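Local coordinates for protein DR2417 (PDB 4XWW) that probably degrades RNA from the 5' end as an exonuclease of the metallo-beta-lactamase family and works as a homodimer, at residues 534-539 against 553-558. Sequence-based numbering, arbitrary orientation.
Sequences DMYGAV and LIPMIV
Tyr536 turns one ring face to Leu553, whose CD1 lies 4.2 Å from the ring centroid and 19° off the ring normal, a CH-pi contact displaced toward the rim. Tyr536 CG stands anti to the backbone N (chi1 168°); the side chain then crosses that of Leu553 at a slant, with CE2 3.4 Å from Leu553 CB and Leu553 O at the ring edge, in its plane. Pro555 meets the root of the same side chain: its CG is 3.7 Å from Tyr536 CB, and its CD lies near the ring plane. Beyond the ring, Tyr536 OH hydrogen-bonds Arg540 NH2, a turn further along the helix. The segment axes approach to 8.6 Å at 144°, so helix 528-547 of the RNase J C-terminal domain lies roughly antiparallel to strand 552-556, outermost within this chain, which pairs with strand 479-485 through Ile554 and Met556; the contact lies away from the bound RNA. Ile554 and Met556 point away from the helix, and both pack on the second subunit. Met535 works from the other end: its chain is extended beyond CG, and the methyl CE reaches Pro555 CB at 3.7 Å and Met556 O at 3.5 Å. Ile557 and Met535 run past one another in opposing senses, with Ile557 CD1 3.3 Å from Met535 CE, closer than two methyls normally come. Val539 CG1 touches Leu553 CD2 more loosely, at 4.0 Å, while helix 504-523 packs against Val539 through Ile510 and Ala514.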
loop_
_atom_site.group_PDB
_atom_site.type_symbol
_atom_site.label_atom_id
_atom_site.label_comp_id
_atom_site.label_asym_id
_atom_site.label_seq_id
_atom_site.Cartn_x
_atom_site.Cartn_y
_atom_site.Cartn_z
ATOM N N ASP A 534 27.227 -22.446 -18.239
ATOM C CA ASP A 534 26.658 -22.784 -19.537
ATOM C C ASP A 534 25.258 -23.383 -19.401
ATOM O O ASP A 534 24.381 -23.108 -20.222
ATOM C CB ASP A 534 27.576 -23.742 -20.284
ATOM N N MET A 535 25.045 -24.200 -18.371
ATOM C CA MET A 535 23.740 -24.834 -18.199
ATOM C C MET A 535 22.739 -23.876 -17.547
ATOM O O MET A 535 21.543 -23.958 -17.809
ATOM C CB MET A 535 23.855 -26.148 -17.402
ATOM C CG MET A 535 24.184 -26.028 -15.924
ATOM S SD MET A 535 23.631 -27.517 -15.055
ATOM C CE MET A 535 24.420 -27.329 -13.458
ATOM N N TYR A 536 23.231 -22.958 -16.721
ATOM C CA TYR A 536 22.393 -21.878 -16.203
ATOM C C TYR A 536 21.911 -21.012 -17.363
ATOM O O TYR A 536 20.754 -20.596 -17.401
ATOM C CB TYR A 536 23.163 -21.029 -15.175
ATOM C CG TYR A 536 22.508 -19.710 -14.776
ATOM C CD1 TYR A 536 22.535 -18.607 -15.629
ATOM C CD2 TYR A 536 21.900 -19.555 -13.533
ATOM C CE1 TYR A 536 21.948 -17.408 -15.275
ATOM C CE2 TYR A 536 21.317 -18.349 -13.167
ATOM C CZ TYR A 536 21.346 -17.280 -14.045
ATOM O OH TYR A 536 20.770 -16.079 -13.694
ATOM N N GLY A 537 22.813 -20.737 -18.300
ATOM C CA GLY A 537 22.510 -19.875 -19.427
ATOM C C GLY A 537 21.495 -20.478 -20.377
ATOM O O GLY A 537 20.580 -19.795 -20.834
ATOM N N ALA A 538 21.657 -21.765 -20.669
ATOM C CA ALA A 538 20.758 -22.464 -21.582
ATOM C C ALA A 538 19.338 -22.567 -21.022
ATOM O O ALA A 538 18.363 -22.323 -21.734
ATOM C CB ALA A 538 21.306 -23.850 -21.898
ATOM N N VAL A 539 19.227 -22.922 -19.745
ATOM C CA VAL A 539 17.923 -23.070 -19.101
ATOM C C VAL A 539 17.196 -21.731 -18.983
ATOM O O VAL A 539 15.986 -21.659 -19.191
ATOM C CB VAL A 539 18.057 -23.712 -17.703
ATOM C CG1 VAL A 539 16.707 -23.770 -17.007
ATOM C CG2 VAL A 539 18.657 -25.113 -17.819
ATOM N N LEU A 553 17.704 -19.129 -10.534
ATOM C CA LEU A 553 18.356 -20.376 -10.925
ATOM C C LEU A 553 19.631 -20.652 -10.151
ATOM O O LEU A 553 20.588 -19.890 -10.227
ATOM C CB LEU A 553 18.717 -20.326 -12.405
ATOM C CG LEU A 553 17.556 -20.360 -13.384
ATOM C CD1 LEU A 553 17.973 -19.775 -14.721
ATOM C CD2 LEU A 553 17.074 -21.793 -13.537
ATOM N N ILE A 554 19.652 -21.781 -9.459
ATOM C CA ILE A 554 20.820 -22.197 -8.713
ATOM C C ILE A 554 21.378 -23.470 -9.337
ATOM O O ILE A 554 20.878 -24.564 -9.090
ATOM C CB ILE A 554 20.428 -22.469 -7.257
ATOM C CG1 ILE A 554 20.032 -21.160 -6.575
ATOM C CG2 ILE A 554 21.557 -23.149 -6.505
ATOM C CD1 ILE A 554 19.679 -21.315 -5.117
ATOM N N PRO A 555 22.443 -23.337 -10.111
ATOM C CA PRO A 555 23.031 -24.521 -10.740
ATOM C C PRO A 555 24.202 -25.113 -9.949
ATOM O O PRO A 555 25.023 -24.366 -9.420
ATOM C CB PRO A 555 23.493 -23.991 -12.098
ATOM C CG PRO A 555 23.838 -22.567 -11.833
ATOM C CD PRO A 555 22.947 -22.088 -10.706
ATOM N N MET A 556 24.261 -26.444 -9.871
ATOM C CA MET A 556 25.351 -27.159 -9.195
ATOM C C MET A 556 25.919 -28.280 -10.079
ATOM O O MET A 556 25.164 -29.103 -10.587
ATOM C CB MET A 556 24.865 -27.749 -7.865
ATOM C CG MET A 556 23.973 -26.837 -7.042
ATOM S SD MET A 556 23.699 -27.446 -5.364
ATOM C CE MET A 556 23.425 -29.191 -5.660
ATOM N N ILE A 557 27.239 -28.337 -10.229
ATOM C CA ILE A 557 27.865 -29.360 -11.074
ATOM C C ILE A 557 28.463 -30.528 -10.278
ATOM O O ILE A 557 28.959 -31.493 -10.852
ATOM C CB ILE A 557 28.933 -28.735 -12.000
ATOM C CG1 ILE A 557 28.288 -27.702 -12.921
ATOM C CG2 ILE A 557 29.637 -29.793 -12.837
ATOM C CD1 ILE A 557 27.540 -28.311 -14.087
ATOM N N VAL A 558 28.398 -30.454 -8.955
ATOM C CA VAL A 558 29.021 -31.465 -8.115
ATOM C C VAL A 558 27.981 -32.369 -7.458
ATOM O O VAL A 558 27.146 -31.896 -6.694
ATOM C CB VAL A 558 29.879 -30.782 -7.023
ATOM C CG1 VAL A 558 30.325 -31.765 -5.947
ATOM C CG2 VAL A 558 31.076 -30.084 -7.649
#